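Local coordinates for S12 family peptidase (Streptomyces sp. 82F2, PDB 3WWX), which probably hydrolyses amide bonds with D-stereospecificity, as a serine peptidase of family S12 built on the beta-lactamase fold, at residues D290-G295 and E341-A346; V296-H301 and L311-R316. All blocks are in the same frame, centred on the assembly; numbering follows the deposited sequence.

Contact 1. Residues D290-G295 and E341-A346; sequences DKLSCG and EFCGTA
C294 and C343 are joined through sulphurs set by different first torsions: SG of C294 lies between its backbone N and carbonyl carbon (chi1 67°), whereas SG of C343 is anti to its own carbonyl carbon (chi1 -65°). SG of C294 and SG of C343 are bonded at 2.1 Å, and a torsion of -72° about the S-S bond gives the bridge a left-handed twist. SG of C294 also lies 3.6 Å from the carbonyl O of F342. C294 belongs to a type I turn, L292 to G295, closed by G295 N donating to L292 O. C343 is the last residue of helix 334-343, with G344 leaving the helix at positive phi. The disulfide thus ties the C-terminal helix of this beta-lactamase-type fold to the turn between strands 288-291 and 297-305 of the sheet it packs on. Beneath it, L292 reaches toward the helix; its CD1 touches CB of F342 at 3.4 Å, while its CB sits 3.6 Å from SG of C343. Nearer the solvent, the hydroxyls of S293 and T345, OG and OG1, stand 3.8 Å apart, and both hydrogen-bond to OE1 of E339, one helical turn before C343.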
loop_
_atom_site.group_PDB
_atom_site.type_symbol
_atom_site.label_atom_id
_atom_site.label_comp_id
_atom_site.label_asym_id
_atom_site.label_seq_id
_atom_site.Cartn_x
_atom_site.Cartn_y
_atom_site.Cartn_z
ATOM N N ASP A 290 3.456 14.058 3.278
ATOM C CA ASP A 290 3.365 15.086 2.249
ATOM C C ASP A 290 2.872 16.325 2.951
ATOM O O ASP A 290 2.096 16.233 3.884
ATOM C CB ASP A 290 2.392 14.648 1.152
ATOM C CG ASP A 290 2.441 15.539 -0.090
ATOM O OD1 ASP A 290 3.318 16.421 -0.188
ATOM O OD2 ASP A 290 1.589 15.308 -0.973
ATOM N N LYS A 291 3.339 17.486 2.529
ATOM C CA LYS A 291 2.759 18.730 3.006
ATOM C C LYS A 291 1.914 19.331 1.903
ATOM O O LYS A 291 2.403 19.603 0.802
ATOM C CB LYS A 291 3.840 19.719 3.412
ATOM C CG LYS A 291 3.207 20.959 4.008
ATOM C CD LYS A 291 3.976 21.500 5.193
ATOM C CE LYS A 291 5.345 21.951 4.799
ATOM N NZ LYS A 291 5.294 22.803 3.585
ATOM N N LEU A 292 0.645 19.546 2.204
ATOM C CA LEU A 292 -0.327 19.991 1.215
ATOM C C LEU A 292 -0.276 21.510 1.018
ATOM O O LEU A 292 0.477 22.209 1.692
ATOM C CB LEU A 292 -1.719 19.523 1.619
ATOM C CG LEU A 292 -1.822 18.013 1.885
ATOM C CD1 LEU A 292 -3.201 17.702 2.394
ATOM C CD2 LEU A 292 -1.515 17.201 0.619
ATOM N N SER A 293 -1.064 22.005 0.075
ATOM C CA SER A 293 -0.935 23.386 -0.372
ATOM C C SER A 293 -1.127 24.344 0.785
ATOM O O SER A 293 -0.433 25.364 0.864
ATOM C CB SER A 293 -1.947 23.684 -1.486
ATOM O OG SER A 293 -3.275 23.629 -1.019
ATOM N N CYS A 294 -2.055 24.000 1.678
ATOM C CA CYS A 294 -2.422 24.843 2.818
ATOM C C CYS A 294 -1.529 24.601 4.026
ATOM O O CYS A 294 -1.782 25.163 5.094
ATOM C CB CYS A 294 -3.871 24.621 3.215
ATOM S SG CYS A 294 -4.237 22.972 3.890
ATOM N N GLY A 295 -0.495 23.786 3.875
ATOM C CA GLY A 295 0.492 23.583 4.930
ATOM C C GLY A 295 0.203 22.417 5.866
ATOM O O GLY A 295 1.034 22.043 6.687
ATOM N N GLU A 341 -10.135 17.556 0.937
ATOM C CA GLU A 341 -10.457 17.202 2.306
ATOM C C GLU A 341 -9.620 17.977 3.312
ATOM O O GLU A 341 -10.171 18.513 4.284
ATOM C CB GLU A 341 -10.272 15.699 2.519
ATOM C CG GLU A 341 -10.531 15.220 3.956
ATOM C CD GLU A 341 -11.935 15.518 4.458
ATOM O OE1 GLU A 341 -12.107 15.710 5.676
ATOM O OE2 GLU A 341 -12.898 15.510 3.653
ATOM N N PHE A 342 -8.311 18.026 3.126
ATOM C CA PHE A 342 -7.440 18.608 4.151
ATOM C C PHE A 342 -7.241 20.113 4.009
ATOM O O PHE A 342 -6.892 20.772 4.985
ATOM C CB PHE A 342 -6.102 17.883 4.197
ATOM C CG PHE A 342 -6.209 16.482 4.716
ATOM C CD1 PHE A 342 -6.241 16.226 6.075
ATOM C CD2 PHE A 342 -6.311 15.420 3.840
ATOM C CE1 PHE A 342 -6.361 14.929 6.543
ATOM C CE2 PHE A 342 -6.457 14.130 4.308
ATOM C CZ PHE A 342 -6.469 13.885 5.652
ATOM N N CYS A 343 -7.470 20.650 2.810
ATOM C CA CYS A 343 -7.270 22.088 2.558
ATOM C C CYS A 343 -8.505 22.806 2.034
ATOM O O CYS A 343 -8.480 24.038 1.897
ATOM C CB CYS A 343 -6.108 22.291 1.586
ATOM S SG CYS A 343 -4.527 21.759 2.247
ATOM N N GLY A 344 -9.578 22.063 1.758
ATOM C CA GLY A 344 -10.792 22.654 1.218
ATOM C C GLY A 344 -10.640 23.124 -0.215
ATOM O O GLY A 344 -11.442 23.927 -0.692
ATOM N N THR A 345 -9.617 22.625 -0.902
ATOM C CA THR A 345 -9.305 23.030 -2.269
ATOM C C THR A 345 -10.392 22.568 -3.239
ATOM O O THR A 345 -10.694 21.374 -3.337
ATOM C CB THR A 345 -7.945 22.452 -2.718
ATOM O OG1 THR A 345 -6.925 22.804 -1.773
ATOM C CG2 THR A 345 -7.551 22.983 -4.099
ATOM N N ALA A 346 -10.985 23.522 -3.947
ATOM C CA ALA A 346 -11.953 23.214 -4.988
ATOM C C ALA A 346 -11.255 22.513 -6.148
ATOM O O ALA A 346 -11.696 21.449 -6.600
ATOM C CB ALA A 346 -12.612 24.486 -5.473
#

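Contact 2. Residues V296-H301 and L311-R316; sequences VEVWGH and LAQVTR
The facing strands of a beta hairpin, 297-305 and 308-315, pair here near the middle of the antiparallel sheet of the beta-lactamase fold. W299 and V314 form the antiparallel hydrogen-bonded pair: W299 N donates to V314 O at 2.7 Å, and V314 N returns a bond to W299 O at 2.8 Å. H301 N continues the pairing to A312 O at 3.1 Å, whereas the reverse bond from A312 N to H301 O is weak; a water accepts from A312 N and gives a weak bond to H301 O.

Between these pairs G300 faces Q313 as a non-hydrogen-bonded pair, their CA atoms 4.3 Å apart. G300 CA lies 3.3 Å from A312 O in a CA-H...O contact, an approach that the absence of a side chain permits. A bend at chi2 (-67°) sets CD of Q313 4.0 Å from CA of G300. V298 lies across the Q313 side chain at about a right angle.

At the other end R316 passes over one face of the W299 indole: its CD is 4.0 Å from the centroid of the five-membered ring in a CH-pi contact, offset toward the rim. The indole NE1 donates to OE1 of E297 at 2.8 Å, near the ring plane but from above the carboxylate plane; this bond grips the indole at its edge and limits its rotation. A second water accepts from R316 N and donates to E297 O.

On the sheet face they share, H301, A312 and V314 meet helix 244-255 and W299 packs against loop residues T269, T271 and L287, while Q313 meets helix 334-343; helices on both faces of an antiparallel sheet are typical of the alpha/beta domain of serine beta-lactamases and penicillin-recognising enzymes.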
loop_
_atom_site.group_PDB
_atom_site.type_symbol
_atom_site.label_atom_id
_atom_site.label_comp_id
_atom_site.label_asym_id
_atom_site.label_seq_id
_atom_site.Cartn_x
_atom_site.Cartn_y
_atom_site.Cartn_z
ATOM N N VAL A 296 -0.960 21.812 5.709
ATOM C CA VAL A 296 -1.275 20.631 6.497
ATOM C C VAL A 296 -0.444 19.445 6.020
ATOM O O VAL A 296 -0.373 19.141 4.810
ATOM C CB VAL A 296 -2.771 20.296 6.455
ATOM C CG1 VAL A 296 -3.066 18.957 7.107
ATOM C CG2 VAL A 296 -3.595 21.385 7.159
ATOM N N GLU A 297 0.173 18.779 6.984
ATOM C CA GLU A 297 1.007 17.625 6.735
ATOM C C GLU A 297 0.191 16.363 6.958
ATOM O O GLU A 297 -0.436 16.179 8.004
ATOM C CB GLU A 297 2.188 17.658 7.701
ATOM C CG GLU A 297 3.121 16.481 7.598
ATOM C CD GLU A 297 4.188 16.502 8.685
ATOM O OE1 GLU A 297 4.003 15.918 9.790
ATOM O OE2 GLU A 297 5.241 17.111 8.400
ATOM N N VAL A 298 0.197 15.484 5.956
ATOM C CA VAL A 298 -0.526 14.219 6.049
ATOM C C VAL A 298 0.415 13.048 5.901
ATOM O O VAL A 298 1.458 13.131 5.251
ATOM C CB VAL A 298 -1.666 14.117 5.023
ATOM C CG1 VAL A 298 -2.775 15.082 5.399
ATOM C CG2 VAL A 298 -1.180 14.366 3.591
ATOM N N TRP A 299 0.019 11.955 6.545
ATOM C CA TRP A 299 0.756 10.702 6.608
ATOM C C TRP A 299 -0.152 9.592 6.116
ATOM O O TRP A 299 -1.323 9.519 6.483
ATOM C CB TRP A 299 1.201 10.403 8.056
ATOM C CG TRP A 299 2.220 11.385 8.532
ATOM C CD1 TRP A 299 1.986 12.637 9.046
ATOM C CD2 TRP A 299 3.639 11.210 8.526
ATOM N NE1 TRP A 299 3.181 13.253 9.333
ATOM C CE2 TRP A 299 4.208 12.395 9.033
ATOM C CE3 TRP A 299 4.486 10.171 8.130
ATOM C CZ2 TRP A 299 5.585 12.567 9.173
ATOM C CZ3 TRP A 299 5.850 10.337 8.255
ATOM C CH2 TRP A 299 6.394 11.536 8.767
ATOM N N GLY A 300 0.379 8.695 5.300
ATOM C CA GLY A 300 -0.467 7.630 4.781
ATOM C C GLY A 300 0.218 6.889 3.656
ATOM O O GLY A 300 1.433 6.746 3.654
ATOM N N HIS A 301 -0.558 6.424 2.689
ATOM C CA HIS A 301 0.011 5.673 1.578
ATOM C C HIS A 301 -1.042 5.605 0.494
ATOM O O HIS A 301 -2.236 5.585 0.778
ATOM C CB HIS A 301 0.386 4.256 2.050
ATOM C CG HIS A 301 1.569 3.652 1.344
ATOM N ND1 HIS A 301 1.496 3.094 0.087
ATOM C CD2 HIS A 301 2.846 3.478 1.760
ATOM C CE1 HIS A 301 2.693 2.626 -0.250
ATOM N NE2 HIS A 301 3.524 2.849 0.742
ATOM N N LEU A 311 -6.618 5.571 -1.625
ATOM C CA LEU A 311 -5.928 6.604 -0.876
ATOM C C LEU A 311 -6.293 6.454 0.603
ATOM O O LEU A 311 -7.374 5.990 0.962
ATOM C CB LEU A 311 -6.261 8.006 -1.425
ATOM C CG LEU A 311 -7.720 8.401 -1.356
ATOM C CD1 LEU A 311 -7.998 9.203 -0.080
ATOM C CD2 LEU A 311 -8.122 9.211 -2.600
ATOM N N ALA A 312 -5.355 6.850 1.455
ATOM C CA ALA A 312 -5.542 6.806 2.912
ATOM C C ALA A 312 -4.555 7.779 3.518
ATOM O O ALA A 312 -3.352 7.675 3.280
ATOM C CB ALA A 312 -5.294 5.414 3.454
ATOM N N GLN A 313 -5.066 8.741 4.276
ATOM C CA GLN A 313 -4.226 9.811 4.824
ATOM C C GLN A 313 -4.744 10.248 6.179
ATOM O O GLN A 313 -5.944 10.226 6.419
ATOM C CB GLN A 313 -4.249 11.022 3.888
ATOM C CG GLN A 313 -3.635 10.760 2.497
ATOM C CD GLN A 313 -2.138 10.498 2.511
ATOM O OE1 GLN A 313 -1.419 10.921 3.424
ATOM N NE2 GLN A 313 -1.644 9.837 1.470
ATOM N N VAL A 314 -3.822 10.636 7.049
ATOM C CA VAL A 314 -4.187 11.196 8.336
ATOM C C VAL A 314 -3.216 12.306 8.724
ATOM O O VAL A 314 -2.055 12.298 8.317
ATOM C CB VAL A 314 -4.235 10.099 9.400
ATOM C CG1 VAL A 314 -2.849 9.522 9.724
ATOM C CG2 VAL A 314 -4.945 10.570 10.624
ATOM N N THR A 315 -3.675 13.259 9.537
ATOM C CA THR A 315 -2.741 14.219 10.116
ATOM C C THR A 315 -1.840 13.508 11.128
ATOM O O THR A 315 -2.121 12.391 11.550
ATOM C CB THR A 315 -3.507 15.399 10.745
ATOM O OG1 THR A 315 -4.531 14.865 11.591
ATOM C CG2 THR A 315 -4.154 16.241 9.653
ATOM N N ARG A 316 -0.744 14.148 11.522
ATOM C CA ARG A 316 0.275 13.471 12.315
ATOM C C ARG A 316 -0.213 12.984 13.675
ATOM O O ARG A 316 0.275 11.966 14.182
ATOM C CB ARG A 316 1.480 14.396 12.504
ATOM C CG ARG A 316 2.601 13.834 13.364
ATOM C CD ARG A 316 3.182 12.553 12.819
ATOM N NE ARG A 316 4.225 12.017 13.695
ATOM C CZ ARG A 316 3.986 11.252 14.755
ATOM N NH1 ARG A 316 2.742 10.912 15.071
ATOM N NH2 ARG A 316 4.994 10.828 15.512
HETATM O O HOH W 1 -0.235 16.802 10.573
HETATM O O HOH W 2 -3.133 8.137 -0.226
#

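Overall arrangement
Contact 2 is a buried strand pairing within the sheet, held mainly by backbone hydrogen bonds; contact 1 lies farther from the chain centre, is only partly buried, and relies on a covalent S-S bond above a small apolar patch. Strand 297-305 connects them: 290-295 leads into it through the turn, and D290 O probably accepts a hydrogen bond from V298 N, extending the sheet beyond the hairpin. The F342 ring bridges the two places more directly, with CD1 packing on CG1 of V298 and CZ near the carbonyl O of Q313. Helix 334-343 therefore covers one face of the hairpin through side-chain packing, while its C-terminal end is fastened by the disulfide.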